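Local coordinates for binding domain (Hc) of Paraclostridial Mosquitocidal Protein 1 (Paraclostridium bifermentans, PDB 6HOX), which binds host cells and targets nerve cells as the receptor-binding part of a clostridial neurotoxin that acts on Anopheles mosquitoes, at residues N117-W123 against I199-I205; I270-R276 against P288-R294; N344-P350 against V361-N367. All blocks are in the same frame, centred on the assembly; numbering follows the deposited sequence.

Contact 1: N117-W123 against I199-I205; sequences NMDNQGW and IDNNSPI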
loop_
_atom_site.group_PDB
_atom_site.type_symbol
_atom_site.label_atom_id
_atom_site.label_comp_id
_atom_site.label_asym_id
_atom_site.label_seq_id
_atom_site.Cartn_x
_atom_site.Cartn_y
_atom_site.Cartn_z
ATOM N N ASN A 117 -15.529 -12.020 15.865
ATOM C CA ASN A 117 -15.607 -12.709 17.148
ATOM C C ASN A 117 -16.807 -12.147 17.921
ATOM O O ASN A 117 -16.678 -11.706 19.068
ATOM C CB ASN A 117 -14.331 -12.602 17.988
ATOM C CG ASN A 117 -14.389 -13.477 19.226
ATOM O OD1 ASN A 117 -13.996 -13.065 20.318
ATOM N ND2 ASN A 117 -14.930 -14.676 19.081
ATOM N N MET A 118 -17.966 -12.180 17.264
ATOM C CA MET A 118 -19.213 -11.649 17.777
ATOM C C MET A 118 -20.254 -12.772 17.827
ATOM O O MET A 118 -20.546 -13.403 16.812
ATOM C CB MET A 118 -19.735 -10.547 16.857
ATOM C CG MET A 118 -20.960 -9.845 17.386
ATOM S SD MET A 118 -20.544 -8.758 18.743
ATOM C CE MET A 118 -19.894 -7.354 17.827
ATOM N N ASP A 119 -20.788 -13.047 19.017
ATOM C CA ASP A 119 -21.993 -13.888 19.118
ATOM C C ASP A 119 -23.110 -12.980 19.646
ATOM O O ASP A 119 -23.633 -12.148 18.869
ATOM C CB ASP A 119 -21.702 -15.221 19.823
ATOM C CG ASP A 119 -21.041 -15.156 21.189
ATOM O OD1 ASP A 119 -20.151 -16.006 21.457
ATOM O OD2 ASP A 119 -21.485 -14.312 22.016
ATOM N N ASN A 120 -23.472 -13.112 20.928
ATOM C CA ASN A 120 -24.371 -12.151 21.551
ATOM C C ASN A 120 -23.568 -10.900 21.900
ATOM O O ASN A 120 -24.106 -9.789 21.972
ATOM C CB ASN A 120 -25.037 -12.702 22.818
ATOM C CG ASN A 120 -25.942 -11.693 23.493
ATOM O OD1 ASN A 120 -25.635 -11.188 24.574
ATOM N ND2 ASN A 120 -27.049 -11.376 22.863
ATOM N N GLN A 121 -22.279 -11.109 22.186
ATOM C CA GLN A 121 -21.365 -10.014 22.478
ATOM C C GLN A 121 -20.015 -10.328 21.839
ATOM O O GLN A 121 -19.828 -11.441 21.327
ATOM C CB GLN A 121 -21.228 -9.844 23.992
ATOM C CG GLN A 121 -20.514 -11.005 24.676
ATOM C CD GLN A 121 -21.419 -11.784 25.596
ATOM O OE1 GLN A 121 -22.643 -11.650 25.566
ATOM N NE2 GLN A 121 -20.805 -12.574 26.457
ATOM N N GLY A 122 -19.093 -9.358 21.899
ATOM C CA GLY A 122 -17.725 -9.526 21.401
ATOM C C GLY A 122 -17.295 -8.368 20.523
ATOM O O GLY A 122 -17.695 -7.198 20.775
ATOM N N TRP A 123 -16.489 -8.688 19.498
ATOM C CA TRP A 123 -15.960 -7.692 18.583
ATOM C C TRP A 123 -15.991 -8.216 17.143
ATOM O O TRP A 123 -16.076 -9.438 16.895
ATOM C CB TRP A 123 -14.548 -7.260 19.010
ATOM C CG TRP A 123 -13.539 -8.362 19.044
ATOM C CD1 TRP A 123 -13.133 -9.062 20.140
ATOM C CD2 TRP A 123 -12.788 -8.888 17.933
ATOM N NE1 TRP A 123 -12.211 -10.008 19.785
ATOM C CE2 TRP A 123 -11.964 -9.915 18.442
ATOM C CE3 TRP A 123 -12.741 -8.609 16.565
ATOM C CZ2 TRP A 123 -11.105 -10.660 17.632
ATOM C CZ3 TRP A 123 -11.884 -9.340 15.766
ATOM C CH2 TRP A 123 -11.081 -10.349 16.294
ATOM N N ILE A 199 -16.841 -8.174 26.873
ATOM C CA ILE A 199 -17.115 -8.568 25.494
ATOM C C ILE A 199 -16.624 -10.003 25.253
ATOM O O ILE A 199 -16.724 -10.498 24.143
ATOM C CB ILE A 199 -16.480 -7.579 24.501
ATOM C CG1 ILE A 199 -14.949 -7.596 24.532
ATOM C CG2 ILE A 199 -17.032 -6.183 24.707
ATOM C CD1 ILE A 199 -14.326 -7.025 23.269
ATOM N N ASP A 200 -16.085 -10.650 26.293
ATOM C CA ASP A 200 -15.604 -12.021 26.189
ATOM C C ASP A 200 -16.754 -12.933 25.764
ATOM O O ASP A 200 -17.936 -12.666 26.056
ATOM C CB ASP A 200 -15.006 -12.532 27.498
ATOM C CG ASP A 200 -15.840 -12.163 28.710
ATOM O OD1 ASP A 200 -16.024 -10.940 28.960
ATOM O OD2 ASP A 200 -16.317 -13.097 29.383
ATOM N N ASN A 201 -16.392 -14.014 25.064
ATOM C CA ASN A 201 -17.348 -15.011 24.649
ATOM C C ASN A 201 -16.567 -16.305 24.412
ATOM O O ASN A 201 -15.336 -16.309 24.486
ATOM C CB ASN A 201 -18.163 -14.551 23.434
ATOM C CG ASN A 201 -17.309 -14.343 22.192
ATOM O OD1 ASN A 201 -16.503 -15.196 21.849
ATOM N ND2 ASN A 201 -17.471 -13.227 21.507
ATOM N N ASN A 202 -17.299 -17.386 24.134
ATOM C CA ASN A 202 -16.707 -18.680 23.898
ATOM C C ASN A 202 -16.742 -19.047 22.412
ATOM O O ASN A 202 -16.515 -20.201 22.089
ATOM C CB ASN A 202 -17.419 -19.773 24.703
ATOM C CG ASN A 202 -17.238 -19.606 26.197
ATOM O OD1 ASN A 202 -18.218 -19.507 26.931
ATOM N ND2 ASN A 202 -15.995 -19.543 26.654
ATOM N N SER A 203 -17.046 -18.097 21.520
ATOM C CA SER A 203 -17.108 -18.389 20.089
ATOM C C SER A 203 -15.698 -18.313 19.484
ATOM O O SER A 203 -14.804 -17.699 20.058
ATOM C CB SER A 203 -18.076 -17.463 19.408
ATOM O OG SER A 203 -19.417 -17.762 19.759
ATOM N N PRO A 204 -15.412 -18.957 18.328
ATOM C CA PRO A 204 -14.111 -18.779 17.677
ATOM C C PRO A 204 -13.989 -17.408 16.991
ATOM O O PRO A 204 -14.988 -16.724 16.822
ATOM C CB PRO A 204 -14.066 -19.945 16.688
ATOM C CG PRO A 204 -15.518 -20.189 16.348
ATOM C CD PRO A 204 -16.262 -19.934 17.640
ATOM N N ILE A 205 -12.759 -17.012 16.652
ATOM C CA ILE A 205 -12.495 -15.900 15.712
ATOM C C ILE A 205 -12.603 -16.455 14.284
ATOM O O ILE A 205 -11.923 -17.438 13.959
ATOM C CB ILE A 205 -11.105 -15.281 15.960
ATOM C CG1 ILE A 205 -10.884 -14.904 17.429
ATOM C CG2 ILE A 205 -10.870 -14.095 15.031
ATOM C CD1 ILE A 205 -9.447 -14.618 17.783
HETATM O O HOH W 1 -14.595 -11.524 22.706
HETATM O O HOH W 2 -20.005 -17.426 23.860
#

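Contact 2: I270-R276 against P288-R294; sequences ILGGPLR and PYISRMR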
loop_
_atom_site.group_PDB
_atom_site.type_symbol
_atom_site.label_atom_id
_atom_site.label_comp_id
_atom_site.label_asym_id
_atom_site.label_seq_id
_atom_site.Cartn_x
_atom_site.Cartn_y
_atom_site.Cartn_z
ATOM N N ILE A 270 0.996 14.046 -10.633
ATOM C CA ILE A 270 -0.074 13.793 -11.610
ATOM C C ILE A 270 -0.301 12.292 -11.696
ATOM O O ILE A 270 0.216 11.636 -12.596
ATOM C CB ILE A 270 0.269 14.354 -13.006
ATOM C CG1 ILE A 270 0.671 15.825 -12.944
ATOM C CG2 ILE A 270 -0.869 14.148 -13.990
ATOM C CD1 ILE A 270 2.157 16.010 -12.816
ATOM N N LEU A 271 -1.098 11.766 -10.766
ATOM C CA LEU A 271 -1.259 10.323 -10.620
ATOM C C LEU A 271 -1.873 9.701 -11.879
ATOM O O LEU A 271 -1.458 8.629 -12.292
ATOM C CB LEU A 271 -2.127 10.053 -9.392
ATOM C CG LEU A 271 -1.451 10.377 -8.064
ATOM C CD1 LEU A 271 -2.461 10.315 -6.930
ATOM C CD2 LEU A 271 -0.287 9.432 -7.817
ATOM N N GLY A 272 -2.830 10.410 -12.491
ATOM C CA GLY A 272 -3.538 9.951 -13.684
ATOM C C GLY A 272 -2.875 10.366 -14.994
ATOM O O GLY A 272 -3.427 10.119 -16.085
ATOM N N GLY A 273 -1.682 10.963 -14.916
ATOM C CA GLY A 273 -0.932 11.396 -16.116
ATOM C C GLY A 273 -0.097 10.253 -16.688
ATOM O O GLY A 273 0.804 9.758 -16.027
ATOM N N PRO A 274 -0.370 9.768 -17.919
ATOM C CA PRO A 274 0.397 8.656 -18.485
ATOM C C PRO A 274 1.782 9.090 -19.000
ATOM O O PRO A 274 1.892 10.129 -19.635
ATOM C CB PRO A 274 -0.496 8.204 -19.653
ATOM C CG PRO A 274 -1.174 9.477 -20.116
ATOM C CD PRO A 274 -1.414 10.261 -18.836
ATOM N N LEU A 275 2.819 8.294 -18.718
ATOM C CA LEU A 275 4.151 8.537 -19.269
ATOM C C LEU A 275 4.100 8.177 -20.759
ATOM O O LEU A 275 3.783 7.040 -21.141
ATOM C CB LEU A 275 5.190 7.713 -18.504
ATOM C CG LEU A 275 6.618 7.715 -19.050
ATOM C CD1 LEU A 275 7.319 9.039 -18.803
ATOM C CD2 LEU A 275 7.421 6.593 -18.428
ATOM N N ARG A 276 4.376 9.186 -21.591
ATOM C CA ARG A 276 4.397 9.048 -23.055
ATOM C C ARG A 276 5.775 9.501 -23.570
ATOM O O ARG A 276 6.624 9.957 -22.791
ATOM C CB ARG A 276 3.230 9.833 -23.665
ATOM C CG ARG A 276 1.855 9.358 -23.210
ATOM C CD ARG A 276 0.708 10.193 -23.759
ATOM N NE ARG A 276 0.637 10.110 -25.213
ATOM C CZ ARG A 276 -0.331 10.633 -25.959
ATOM N NH1 ARG A 276 -1.300 11.323 -25.378
ATOM N NH2 ARG A 276 -0.328 10.457 -27.272
ATOM N N PRO A 288 10.664 11.627 -23.316
ATOM C CA PRO A 288 9.538 11.170 -22.500
ATOM C C PRO A 288 8.875 12.397 -21.860
ATOM O O PRO A 288 9.548 13.375 -21.554
ATOM C CB PRO A 288 10.216 10.232 -21.494
ATOM C CG PRO A 288 11.581 10.865 -21.292
ATOM C CD PRO A 288 11.959 11.429 -22.652
ATOM N N TYR A 289 7.560 12.326 -21.642
ATOM C CA TYR A 289 6.840 13.382 -20.936
ATOM C C TYR A 289 5.645 12.767 -20.187
ATOM O O TYR A 289 5.193 11.672 -20.519
ATOM C CB TYR A 289 6.428 14.485 -21.921
ATOM C CG TYR A 289 5.375 14.083 -22.926
ATOM C CD1 TYR A 289 5.712 13.380 -24.069
ATOM C CD2 TYR A 289 4.040 14.390 -22.725
ATOM C CE1 TYR A 289 4.754 12.990 -24.990
ATOM C CE2 TYR A 289 3.066 14.009 -23.639
ATOM C CZ TYR A 289 3.425 13.306 -24.774
ATOM O OH TYR A 289 2.466 12.931 -25.677
ATOM N N ILE A 290 5.161 13.463 -19.149
ATOM C CA ILE A 290 3.906 13.085 -18.499
ATOM C C ILE A 290 2.784 13.868 -19.185
ATOM O O ILE A 290 2.827 15.088 -19.272
ATOM C CB ILE A 290 3.925 13.327 -16.975
ATOM C CG1 ILE A 290 5.115 12.654 -16.292
ATOM C CG2 ILE A 290 2.623 12.855 -16.341
ATOM C CD1 ILE A 290 4.975 11.152 -16.193
ATOM N N SER A 291 1.794 13.135 -19.691
ATOM C CA SER A 291 0.657 13.722 -20.347
ATOM C C SER A 291 -0.343 14.214 -19.298
ATOM O O SER A 291 -0.179 13.946 -18.112
ATOM C CB SER A 291 0.036 12.735 -21.284
ATOM O OG SER A 291 -0.818 13.386 -22.203
ATOM N N ARG A 292 -1.389 14.906 -19.754
ATOM C CA ARG A 292 -2.408 15.443 -18.852
ATOM C C ARG A 292 -3.092 14.288 -18.102
ATOM O O ARG A 292 -3.182 13.162 -18.595
ATOM C CB ARG A 292 -3.400 16.335 -19.611
ATOM C CG ARG A 292 -4.131 15.657 -20.764
ATOM C CD ARG A 292 -5.225 16.537 -21.361
ATOM N NE ARG A 292 -4.750 17.525 -22.337
ATOM C CZ ARG A 292 -4.825 18.852 -22.188
ATOM N NH1 ARG A 292 -5.289 19.370 -21.063
ATOM N NH2 ARG A 292 -4.439 19.655 -23.165
ATOM N N MET A 293 -3.565 14.604 -16.894
ATOM C CA MET A 293 -4.257 13.689 -15.991
ATOM C C MET A 293 -5.467 13.075 -16.710
ATOM O O MET A 293 -6.295 13.791 -17.252
ATOM C CB MET A 293 -4.720 14.470 -14.755
ATOM C CG MET A 293 -5.502 13.651 -13.732
ATOM S SD MET A 293 -4.506 13.162 -12.307
ATOM C CE MET A 293 -4.199 14.756 -11.548
ATOM N N ARG A 294 -5.537 11.743 -16.740
ATOM C CA ARG A 294 -6.720 11.012 -17.178
ATOM C C ARG A 294 -7.405 10.408 -15.946
ATOM O O ARG A 294 -6.729 9.825 -15.102
ATOM C CB ARG A 294 -6.346 9.920 -18.184
ATOM C CG ARG A 294 -5.685 10.424 -19.462
ATOM C CD ARG A 294 -5.277 9.294 -20.397
ATOM N NE ARG A 294 -6.439 8.690 -21.032
ATOM C CZ ARG A 294 -6.885 7.453 -20.835
ATOM N NH1 ARG A 294 -6.196 6.578 -20.119
ATOM N NH2 ARG A 294 -8.047 7.103 -21.355
#

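Contact 3: N344-P350 against V361-N367; sequences NLILTLP and VLNEGRN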
loop_
_atom_site.group_PDB
_atom_site.type_symbol
_atom_site.label_atom_id
_atom_site.label_comp_id
_atom_site.label_asym_id
_atom_site.label_seq_id
_atom_site.Cartn_x
_atom_site.Cartn_y
_atom_site.Cartn_z
ATOM N N ASN A 344 15.295 -1.043 -26.731
ATOM C CA ASN A 344 16.726 -0.839 -26.444
ATOM C C ASN A 344 17.036 0.595 -25.975
ATOM O O ASN A 344 18.217 0.966 -25.867
ATOM C CB ASN A 344 17.579 -1.207 -27.665
ATOM C CG ASN A 344 17.363 -0.288 -28.853
ATOM O OD1 ASN A 344 16.289 0.291 -29.019
ATOM N ND2 ASN A 344 18.380 -0.147 -29.691
ATOM N N LEU A 345 16.011 1.411 -25.704
ATOM C CA LEU A 345 16.242 2.775 -25.255
ATOM C C LEU A 345 16.078 2.863 -23.727
ATOM O O LEU A 345 15.211 2.181 -23.146
ATOM C CB LEU A 345 15.280 3.719 -25.983
ATOM C CG LEU A 345 15.366 3.703 -27.518
ATOM C CD1 LEU A 345 14.616 4.891 -28.099
ATOM C CD2 LEU A 345 16.808 3.708 -27.996
ATOM N N ILE A 346 16.918 3.716 -23.109
ATOM C CA ILE A 346 16.893 3.994 -21.669
ATOM C C ILE A 346 16.764 5.505 -21.423
ATOM O O ILE A 346 17.051 6.354 -22.294
ATOM C CB ILE A 346 18.121 3.397 -20.955
ATOM C CG1 ILE A 346 19.438 3.977 -21.475
ATOM C CG2 ILE A 346 18.105 1.875 -21.033
ATOM C CD1 ILE A 346 20.621 3.672 -20.583
ATOM N N LEU A 347 16.284 5.836 -20.217
ATOM C CA LEU A 347 16.120 7.204 -19.788
ATOM C C LEU A 347 17.504 7.761 -19.500
ATOM O O LEU A 347 18.211 7.220 -18.674
ATOM C CB LEU A 347 15.247 7.232 -18.529
ATOM C CG LEU A 347 14.897 8.606 -17.966
ATOM C CD1 LEU A 347 13.978 9.346 -18.917
ATOM C CD2 LEU A 347 14.241 8.461 -16.594
ATOM N N THR A 348 17.892 8.816 -20.214
ATOM C CA THR A 348 19.215 9.406 -20.011
ATOM C C THR A 348 19.185 10.876 -20.442
ATOM O O THR A 348 18.150 11.395 -20.842
ATOM C CB THR A 348 20.278 8.555 -20.724
ATOM O OG1 THR A 348 21.567 8.963 -20.259
ATOM C CG2 THR A 348 20.195 8.652 -22.234
ATOM N N LEU A 349 20.323 11.549 -20.297
ATOM C CA LEU A 349 20.484 12.887 -20.816
ATOM C C LEU A 349 21.124 12.780 -22.189
ATOM O O LEU A 349 21.859 11.831 -22.479
ATOM C CB LEU A 349 21.342 13.739 -19.874
ATOM C CG LEU A 349 20.641 14.223 -18.604
ATOM C CD1 LEU A 349 21.643 14.590 -17.526
ATOM C CD2 LEU A 349 19.731 15.389 -18.896
ATOM N N PRO A 350 20.884 13.775 -23.065
ATOM C CA PRO A 350 21.590 13.838 -24.339
ATOM C C PRO A 350 23.015 14.364 -24.108
ATOM O O PRO A 350 23.311 15.006 -23.073
ATOM C CB PRO A 350 20.729 14.816 -25.141
ATOM C CG PRO A 350 20.219 15.783 -24.088
ATOM C CD PRO A 350 20.014 14.940 -22.842
ATOM N N VAL A 361 15.973 12.411 -22.375
ATOM C CA VAL A 361 15.638 11.812 -23.629
ATOM C C VAL A 361 15.669 10.293 -23.440
ATOM O O VAL A 361 16.064 9.814 -22.376
ATOM C CB VAL A 361 16.619 12.268 -24.738
ATOM C CG1 VAL A 361 16.546 13.772 -24.961
ATOM C CG2 VAL A 361 18.051 11.844 -24.435
ATOM N N LEU A 362 15.216 9.561 -24.466
ATOM C CA LEU A 362 15.345 8.124 -24.554
ATOM C C LEU A 362 16.426 7.810 -25.588
ATOM O O LEU A 362 16.306 8.204 -26.732
ATOM C CB LEU A 362 14.010 7.494 -24.968
ATOM C CG LEU A 362 12.803 7.915 -24.142
ATOM C CD1 LEU A 362 11.549 7.237 -24.658
ATOM C CD2 LEU A 362 13.012 7.610 -22.660
ATOM N N ASN A 363 17.468 7.095 -25.161
ATOM C CA ASN A 363 18.647 6.907 -25.966
ATOM C C ASN A 363 19.196 5.513 -25.691
ATOM O O ASN A 363 19.076 5.029 -24.581
ATOM C CB ASN A 363 19.700 7.972 -25.657
ATOM C CG ASN A 363 20.604 8.295 -26.827
ATOM O OD1 ASN A 363 20.180 8.931 -27.779
ATOM N ND2 ASN A 363 21.862 7.910 -26.739
ATOM N N GLU A 364 19.788 4.896 -26.719
ATOM C CA GLU A 364 20.508 3.648 -26.591
ATOM C C GLU A 364 21.798 3.895 -25.800
ATOM O O GLU A 364 22.234 3.050 -25.042
ATOM C CB GLU A 364 20.827 3.076 -27.972
ATOM C CG GLU A 364 21.507 1.725 -27.901
ATOM C CD GLU A 364 21.290 0.823 -29.103
ATOM O OE1 GLU A 364 21.616 1.255 -30.232
ATOM O OE2 GLU A 364 20.791 -0.308 -28.906
ATOM N N GLY A 365 22.378 5.080 -25.995
ATOM C CA GLY A 365 23.622 5.499 -25.363
ATOM C C GLY A 365 23.419 6.036 -23.949
ATOM O O GLY A 365 22.940 7.169 -23.760
ATOM N N ARG A 366 23.818 5.210 -22.976
ATOM C CA ARG A 366 23.926 5.544 -21.557
ATOM C C ARG A 366 24.854 6.751 -21.391
ATOM O O ARG A 366 25.998 6.721 -21.841
ATOM C CB ARG A 366 24.467 4.317 -20.814
ATOM C CG ARG A 366 24.232 4.297 -19.313
ATOM C CD ARG A 366 24.358 2.881 -18.785
ATOM N NE ARG A 366 24.102 2.829 -17.354
ATOM C CZ ARG A 366 24.980 3.146 -16.403
ATOM N NH1 ARG A 366 26.239 3.435 -16.709
ATOM N NH2 ARG A 366 24.593 3.176 -15.138
ATOM N N ASN A 367 24.336 7.810 -20.766
ATOM C CA ASN A 367 25.032 9.069 -20.576
ATOM C C ASN A 367 24.836 9.543 -19.127
ATOM O O ASN A 367 23.961 10.356 -18.843
ATOM C CB ASN A 367 24.544 10.139 -21.555
ATOM C CG ASN A 367 25.270 11.450 -21.368
ATOM O OD1 ASN A 367 26.381 11.461 -20.850
ATOM N ND2 ASN A 367 24.671 12.549 -21.785
HETATM O O HOH W 3 22.221 10.083 -24.674
#

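Contact 1: N117-W123 against I199-I205
Asn201 reaches into the turn of the hairpin 117-123 and clamps it from one side. The side chains of Asn201 and Asn117 approach from opposite directions, their amide planes 69° apart. Asn201 ND2 bridges two backbone oxygens of the hairpin, lying 3.0 Å from Asn117 O and 3.0 Å from Gln121 O. It reaches each carbonyl on the face opposite the hairpin's own donor, Trp123 N for Asn117 O and Asp119 N for Gln121 O. The first torsion of Asn201 (chi1 64°) sets CG between its backbone N and carbonyl carbon, and OD1 then also accepts from Ser203 N at 3.0 Å, an Asx turn. Asn117 ND2 makes weak bonds to Asn201 OD1, Ser203 O and Pro204 O. Lys77 NZ ties both amide oxygens, Asn117 OD1 and Asn201 OD1.

Asp119 runs alongside Asn201 in the reverse direction, its carboxylate against Asn201 CB. Its OD1 takes the hydroxyl of Ser203 at 2.6 Å from OG, on the anti lone pair, while OD2 accepts from Asn120 N. Gln121 NE2 gives a straight bond to Asp200 O, 2.9 Å long. Ile199 CD1 lies at the edge of the Trp123 ring, 3.9 Å from its CD1. Asn117 CB lies over one face of that ring, toward its rim.

The arrangement is a beta-hairpin turn held by a loop that carries an Asx turn at Asn201, at one end of the lectin-like (concanavalin-type) N-terminal receptor-binding subdomain.

Contact 2: I270-R276 against P288-R294
The open end of the beta hairpin made by strands 275-280 and 285-291 holds this contact. Arg276 and Tyr289 form a hydrogen-bonded antiparallel pair: Arg276 N to Tyr289 O and Tyr289 N to Arg276 O are both 2.8 Å. Leu275 and Ile290 follow as a non-hydrogen-bonded pair, and Ser291 N then bonds Pro274 O. Ser291 O is buried without a polar partner.

On one face the side chains of Arg276 and Tyr289 run side by side. CB of Arg276 sits over the Tyr289 ring, 4.0 Å from its centroid, a CH-pi contact. The arginine chain bends at chi3 (63°), and its guanidinium presents one face to Tyr289 OH. The guanidinium and the tyrosine ring are 33° apart. Asp313 takes Arg276 NE in a salt bridge. On the other face, Leu275 CD1 meets Ile290 CD1 at 4.1 Å.

Beyond the strands, Arg294 N bonds Gly272 O at 2.7 Å. Met293 bends back so that SD weakly accepts from Gly272 N at 3.2 Å. Its CB packs on Ile270 CG2.

The chemistry is divided: leucine and isoleucine bury one face, while on the other the charge of Arg276 is paired with Asp313.

Contact 3: N344-P350 against V361-N367
Thr348 and Val361 form one of two hydrogen-bonded antiparallel pairs that join these short strands; Ile346 and Asn363 form the other. Val361 N to Thr348 O is 2.8 Å, and Thr348 N to Val361 O is 3.0 Å. Leu347 and Leu362 lie between them as a non-hydrogen-bonded pair.

Side-chain hydrogen bonds hold the loop that follows Asn363. Thr348 turns OG1 away from its backbone N (chi1 -167°) towards Asn367 N, 3.0 Å away. Asn367 ND2 reaches Leu349 O, also at 3.0 Å, well above the carbonyl plane though within its own amide plane. A water bridges Leu349 O and Gly365 O. At the other end, Asn344 ND2 comes too close to Glu364 OE2 for a normal hydrogen bond, and that bond is doubtful.

Apolar contacts lie on both faces. Leu345 is roughly perpendicular to Leu362, CB to CB 4.1 Å. Thr348 CG2 touches Asn363 CB at 3.5 Å, and Val361 CG2 lies against Pro350 CD. Ile346 CD1 touches Arg366 CG, 3.9 Å away. The charged end of Arg366 is held by salt bridges to Asp336 and Asp369.

This is an antiparallel strand pair, extended on the other side of 345-348 by strand 333-339, within the C-terminal receptor-binding subdomain of beta-trefoil type.

Overall arrangement
The three contacts follow one another along the chain, and none nests in or crosses another. Contact 1 comes first and closes a loop of 75 residues within the lectin-like N-terminal subdomain. Contacts 2 and 3 belong to the trefoil-type C-terminal one. Contact 2 lies at the open end of a hairpin, with 11 residues between its segments. Contact 3 closes a 10-residue connection with no helix or strand. Contact 1 lies across the chain's centre from the others, its centre about 49 Å from that of contact 2 and about 61 Å from that of contact 3. Contacts 2 and 3 have centres about 20 Å apart and touch: Pro288 packs on Leu347, Val361 and Leu362, joining the two strand pairs.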